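Local coordinates for arginase (Medicago truncatula, PDB 6VSS), which hydrolyses L-arginine to urea and L-ornithine with two manganese ions per subunit, and also converts agmatine to urea and putrescine, at the interface of chains A and B. Sequence-based numbering; all coordinates share one arbitrary frame. Chains: chain A/B, Arginase.

Contact 1: the interface of chains A and B. Residues chain A 35, 123, 127; chain B 42, 45-46, 49, 116.
B:Phe42 and B:Arg46, one turn apart on helix 25-57 of chain B, reach A:Val35 and A:Glu123 through quite different torsions in this helix-packing patch of the two-fold interface. The ring of B:Phe42 swings out with CG anti to the backbone N (chi1 -179°), whereas B:Arg46 sets CG beside its backbone N and then bends at chi2 and chi3, carrying its guanidinium to helix 121-125. CZ of the phenyl ring presses on CB of A:Glu123 at 3.6 Å, while CE1 meets CG1 of A:Val35 at 3.8 Å. The glutamate thus offers its aliphatic stem here, and its carboxylate is turned 72° from the ring plane. Both methyls of A:Val35 face CD of B:Arg46, CG2 at 3.7 Å, and CG1 also meets the ring, which suits a branched side chain. Arginine suits this place because its methylene stem packs as a hydrocarbon while its far end donates to the carbonyl of B:Val116. That nearly straight bond from NE to O, 2.7 Å long and in both the guanidinium and the carbonyl plane, fixes the rotation of the flat group. CA of A:Glu123 lies over the centre of one guanidinium face. NH1 is 3.1 Å from the carbonyl O of A:Glu123, but its N-H points away and no hydrogen bond forms. At the guanidinium edge, SG of A:Cys127 lies 3.6 Å from NH1 of B:Arg46.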
loop_
_atom_site.group_PDB
_atom_site.type_symbol
_atom_site.label_atom_id
_atom_site.label_comp_id
_atom_site.label_asym_id
_atom_site.label_seq_id
_atom_site.Cartn_x
_atom_site.Cartn_y
_atom_site.Cartn_z
ATOM N N VAL A 35 -32.479 4.540 -24.871
ATOM C CA VAL A 35 -31.054 4.531 -24.461
ATOM C C VAL A 35 -30.403 3.226 -24.936
ATOM O O VAL A 35 -29.299 3.277 -25.534
ATOM C CB VAL A 35 -30.951 4.730 -22.937
ATOM C CG1 VAL A 35 -29.549 4.427 -22.435
ATOM C CG2 VAL A 35 -31.426 6.133 -22.529
ATOM N N GLU A 123 -25.500 3.472 -17.495
ATOM C CA GLU A 123 -26.511 4.349 -18.129
ATOM C C GLU A 123 -27.757 3.544 -18.484
ATOM O O GLU A 123 -28.878 4.055 -18.286
ATOM C CB GLU A 123 -25.908 5.029 -19.362
ATOM C CG GLU A 123 -24.831 6.066 -18.992
ATOM C CD GLU A 123 -23.381 5.571 -19.073
ATOM O OE1 GLU A 123 -23.140 4.373 -18.790
ATOM O OE2 GLU A 123 -22.462 6.418 -19.382
ATOM N N CYS A 127 -31.896 3.402 -16.286
ATOM C CA CYS A 127 -33.214 3.588 -16.949
ATOM C C CYS A 127 -34.240 2.621 -16.341
ATOM O O CYS A 127 -35.375 2.629 -16.788
ATOM C CB CYS A 127 -33.124 3.323 -18.444
ATOM S SG CYS A 127 -32.084 4.532 -19.280
ATOM N N PHE B 42 -26.633 9.294 -28.231
ATOM C CA PHE B 42 -26.666 8.638 -26.893
ATOM C C PHE B 42 -26.883 9.720 -25.825
ATOM O O PHE B 42 -27.826 9.610 -25.027
ATOM C CB PHE B 42 -25.393 7.855 -26.592
ATOM C CG PHE B 42 -25.398 7.151 -25.264
ATOM C CD1 PHE B 42 -26.129 5.993 -25.077
ATOM C CD2 PHE B 42 -24.710 7.665 -24.189
ATOM C CE1 PHE B 42 -26.122 5.349 -23.852
ATOM C CE2 PHE B 42 -24.670 7.001 -22.969
ATOM C CZ PHE B 42 -25.412 5.865 -22.795
ATOM N N GLU B 45 -30.450 11.445 -25.805
ATOM C CA GLU B 45 -31.527 10.595 -25.248
ATOM C C GLU B 45 -31.415 10.552 -23.723
ATOM O O GLU B 45 -32.474 10.581 -23.057
ATOM C CB GLU B 45 -31.502 9.179 -25.813
ATOM C CG GLU B 45 -31.859 9.109 -27.302
ATOM C CD GLU B 45 -33.137 9.794 -27.734
ATOM O OE1 GLU B 45 -34.165 9.814 -26.965
ATOM O OE2 GLU B 45 -33.085 10.356 -28.823
ATOM N N ARG B 46 -30.208 10.452 -23.164
ATOM C CA ARG B 46 -30.062 10.495 -21.693
ATOM C C ARG B 46 -30.561 11.872 -21.200
ATOM O O ARG B 46 -31.371 11.895 -20.217
ATOM C CB ARG B 46 -28.618 10.158 -21.298
ATOM C CG ARG B 46 -28.205 8.710 -21.543
ATOM C CD ARG B 46 -28.853 7.791 -20.537
ATOM N NE ARG B 46 -28.328 8.165 -19.252
ATOM C CZ ARG B 46 -28.775 7.762 -18.099
ATOM N NH1 ARG B 46 -29.825 6.978 -18.022
ATOM N NH2 ARG B 46 -28.183 8.195 -17.004
ATOM N N PHE B 49 -34.400 12.108 -21.443
ATOM C CA PHE B 49 -34.989 11.314 -20.329
ATOM C C PHE B 49 -34.915 12.115 -19.014
ATOM O O PHE B 49 -35.921 12.197 -18.285
ATOM C CB PHE B 49 -34.250 9.981 -20.208
ATOM C CG PHE B 49 -34.390 9.215 -18.907
ATOM C CD1 PHE B 49 -35.592 9.142 -18.246
ATOM C CD2 PHE B 49 -33.338 8.463 -18.417
ATOM C CE1 PHE B 49 -35.701 8.413 -17.061
ATOM C CE2 PHE B 49 -33.443 7.730 -17.245
ATOM C CZ PHE B 49 -34.623 7.714 -16.561
ATOM N N VAL B 116 -26.250 12.095 -16.614
ATOM C CA VAL B 116 -26.500 11.939 -18.074
ATOM C C VAL B 116 -25.638 10.809 -18.645
ATOM O O VAL B 116 -26.203 9.768 -19.041
ATOM C CB VAL B 116 -26.290 13.265 -18.800
ATOM C CG1 VAL B 116 -26.726 13.200 -20.245
ATOM C CG2 VAL B 116 -27.015 14.378 -18.087
#

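Contact 2: the interface of chains A and B. Residues chain A 316-318; chain B 320.
The 3-10 turn 315-317 of chain A and the loop residue A:Asp318 after it meet a loop of chain B, from which B:Tyr320 projects, in a loop-to-loop patch of the two-fold interface. The tyrosine has CG anti to its backbone N (chi1 -173°), and this extends the ring across the subunit boundary with its hydroxyl foremost. OH reaches the bend of A:Arg317, lying 3.5 Å from CA and 3.7 Å from CD of that residue. The arginine folds round the phenol because its chain turns at chi2 and chi3; its guanidinium plane stands 62° from the ring. Over one face of the ring, toward the rim, sits the carbonyl O of A:Gln316, 3.9 Å from CZ of B:Tyr320. The carbonyl O of A:Asp318 comes to CE1 of B:Tyr320 at a similar 3.9 Å. Tyrosine suits the place because it combines a broad flat surface with a polar end that can use water. Water 1 bridges OH of B:Tyr320 (2.9 Å) to the carbonyl O of A:Arg317, the latter at a rather short 2.4 Å. Replacing B:Tyr320 with an alanine would probably leave the backbone of A:Gln316 and A:Arg317 without its aromatic cover and water 1 without its phenolic partner. In the fold, the chain A turn follows strand 305-311, and B:Tyr320 lies in the loop just ahead of the final helix 323-339.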
loop_
_atom_site.group_PDB
_atom_site.type_symbol
_atom_site.label_atom_id
_atom_site.label_comp_id
_atom_site.label_asym_id
_atom_site.label_seq_id
_atom_site.Cartn_x
_atom_site.Cartn_y
_atom_site.Cartn_z
ATOM N N GLN A 316 -9.718 -2.120 -8.531
ATOM C CA GLN A 316 -9.806 -1.534 -7.180
ATOM C C GLN A 316 -9.143 -2.474 -6.180
ATOM O O GLN A 316 -8.911 -2.036 -5.075
ATOM C CB GLN A 316 -11.247 -1.312 -6.752
ATOM C CG GLN A 316 -11.959 -0.330 -7.654
ATOM C CD GLN A 316 -13.405 -0.134 -7.253
ATOM O OE1 GLN A 316 -14.184 -1.078 -7.191
ATOM N NE2 GLN A 316 -13.732 1.103 -6.906
ATOM N N ARG A 317 -8.727 -3.661 -6.606
ATOM C CA ARG A 317 -8.049 -4.609 -5.688
ATOM C C ARG A 317 -6.654 -4.923 -6.214
ATOM O O ARG A 317 -5.983 -5.737 -5.622
ATOM C CB ARG A 317 -8.850 -5.897 -5.538
ATOM C CG ARG A 317 -10.302 -5.678 -5.171
ATOM C CD ARG A 317 -10.566 -6.165 -3.780
ATOM N NE ARG A 317 -10.213 -7.543 -3.724
ATOM C CZ ARG A 317 -10.055 -8.237 -2.621
ATOM N NH1 ARG A 317 -10.221 -7.676 -1.447
ATOM N NH2 ARG A 317 -9.729 -9.502 -2.700
ATOM N N ASP A 318 -6.260 -4.271 -7.301
ATOM C CA ASP A 318 -4.925 -4.488 -7.896
ATOM C C ASP A 318 -3.858 -3.765 -7.049
ATOM O O ASP A 318 -4.178 -2.904 -6.256
ATOM C CB ASP A 318 -4.920 -4.036 -9.356
ATOM C CG ASP A 318 -3.848 -4.660 -10.235
ATOM O OD1 ASP A 318 -3.032 -5.370 -9.724
ATOM O OD2 ASP A 318 -3.852 -4.415 -11.418
ATOM N N TYR B 320 -5.225 2.712 -1.627
ATOM C CA TYR B 320 -5.972 1.461 -1.847
ATOM C C TYR B 320 -7.445 1.596 -1.473
ATOM O O TYR B 320 -8.265 0.950 -2.084
ATOM C CB TYR B 320 -5.199 0.312 -1.223
ATOM C CG TYR B 320 -5.781 -1.025 -1.539
ATOM C CD1 TYR B 320 -5.246 -1.857 -2.499
ATOM C CD2 TYR B 320 -6.931 -1.428 -0.917
ATOM C CE1 TYR B 320 -5.785 -3.108 -2.728
ATOM C CE2 TYR B 320 -7.473 -2.683 -1.112
ATOM C CZ TYR B 320 -6.915 -3.516 -2.048
ATOM O OH TYR B 320 -7.462 -4.739 -2.254
HETATM O O HOH W 1 -6.177 -6.961 -3.517
#

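Contact 3: the interface of chains A and B. Residues chain A 44-45, 48; chain B 34, 38.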
loop_
_atom_site.group_PDB
_atom_site.type_symbol
_atom_site.label_atom_id
_atom_site.label_comp_id
_atom_site.label_asym_id
_atom_site.label_seq_id
_atom_site.Cartn_x
_atom_site.Cartn_y
_atom_site.Cartn_z
ATOM N N ARG A 44 -22.861 -0.791 -33.146
ATOM C CA ARG A 44 -23.046 -1.142 -34.573
ATOM C C ARG A 44 -22.142 -0.265 -35.429
ATOM O O ARG A 44 -21.445 -0.814 -36.297
ATOM C CB ARG A 44 -24.500 -0.988 -35.039
ATOM C CG ARG A 44 -24.645 -0.898 -36.558
ATOM C CD ARG A 44 -25.779 -1.666 -37.175
ATOM N NE ARG A 44 -26.721 -0.751 -37.796
ATOM C CZ ARG A 44 -26.497 -0.049 -38.921
ATOM N NH1 ARG A 44 -25.346 -0.128 -39.567
ATOM N NH2 ARG A 44 -27.433 0.760 -39.379
ATOM N N GLU A 45 -22.206 1.055 -35.284
ATOM C CA GLU A 45 -21.408 1.949 -36.173
ATOM C C GLU A 45 -19.900 1.655 -35.992
ATOM O O GLU A 45 -19.137 1.694 -36.942
ATOM C CB GLU A 45 -21.734 3.399 -35.851
ATOM C CG GLU A 45 -23.013 3.907 -36.477
ATOM C CD GLU A 45 -23.158 3.568 -37.941
ATOM O OE1 GLU A 45 -22.216 3.841 -38.708
ATOM O OE2 GLU A 45 -24.218 3.010 -38.303
ATOM N N LYS A 48 -19.198 -1.772 -37.605
ATOM C CA LYS A 48 -19.302 -1.527 -39.066
ATOM C C LYS A 48 -18.012 -0.837 -39.514
ATOM O O LYS A 48 -17.411 -1.372 -40.414
ATOM C CB LYS A 48 -20.585 -0.759 -39.375
ATOM C CG LYS A 48 -20.671 -0.216 -40.797
ATOM C CD LYS A 48 -22.046 0.286 -41.150
ATOM C CE LYS A 48 -22.241 0.453 -42.633
ATOM N NZ LYS A 48 -21.464 1.616 -43.119
ATOM N N ARG B 34 -20.417 9.363 -38.518
ATOM C CA ARG B 34 -21.444 8.372 -38.083
ATOM C C ARG B 34 -21.174 7.865 -36.656
ATOM O O ARG B 34 -22.137 7.728 -35.897
ATOM C CB ARG B 34 -21.574 7.208 -39.071
ATOM C CG ARG B 34 -22.346 7.566 -40.341
ATOM C CD ARG B 34 -22.309 6.484 -41.413
ATOM N NE ARG B 34 -22.899 5.295 -40.867
ATOM C CZ ARG B 34 -23.665 4.438 -41.512
ATOM N NH1 ARG B 34 -23.958 4.593 -42.796
ATOM N NH2 ARG B 34 -24.153 3.405 -40.857
ATOM N N ALA B 38 -23.750 8.930 -33.563
ATOM C CA ALA B 38 -24.255 7.899 -32.637
ATOM C C ALA B 38 -23.881 8.243 -31.171
ATOM O O ALA B 38 -24.772 8.100 -30.310
ATOM C CB ALA B 38 -23.750 6.545 -33.084
#
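Charge pairing dominates between A:Glu45 and B:Arg34, which face each other from helix 25-57 of the two chains. The guanidinium grips the carboxylate side-on: NE donates to OE1 of A:Glu45 at 2.7 Å, and NH2 donates to OE2 at 2.6 Å. The two groups are not coplanar, their planes being 40° apart. OE2 is met on its syn side and close to the guanidinium plane, whereas OE1 is approached from above the carboxylate plane, so the bond from NE to OE1 is the more tilted one. NH2 also lies 2.9 Å from OE1, close enough for a further, shared hydrogen bond. Arginine can fill both carboxylate oxygens at once because it carries parallel N-H groups, and glutamate has the length to reach it. Its CG lies beside the backbone N (chi1 -80°), and the bend at chi2 turns the carboxylate toward chain B. Electrostatics within chain A add to the pairing: NH1 of A:Arg44 forms a salt bridge with OE2 of A:Glu45 at 3.6 Å, with that oxygen over one face of its guanidinium. Positive charge on both sides would probably help keep the glutamate ionised. Apolar packing is light, the small B:Ala38 putting CB 4.4 Å from CG of A:Glu45. Among the cations gathered near this carboxylate, whose charge probably balances theirs, A:Lys48 crosses B:Arg34 at a slant. Its NZ sits over one guanidinium face, toward the rim, 3.9 Å from CZ of B:Arg34.

Contacts 1 and 3 share helix 25-57 of both chains, and their C-alpha centres are about 18 Å apart. Residue 45 appears in both, marginal on chain B in contact 1 but the principal acid on chain A in contact 3. Contact 2 uses different elements, about 30 Å from contact 1 and 34 Å from contact 3, so the subunits are tied at well-separated places. Apolar packing, a water-assisted aromatic contact and ion pairing thus complement one another. The two-fold axis repeats each with the chains exchanged, and the pair forms part of the homohexamer this arginase adopts.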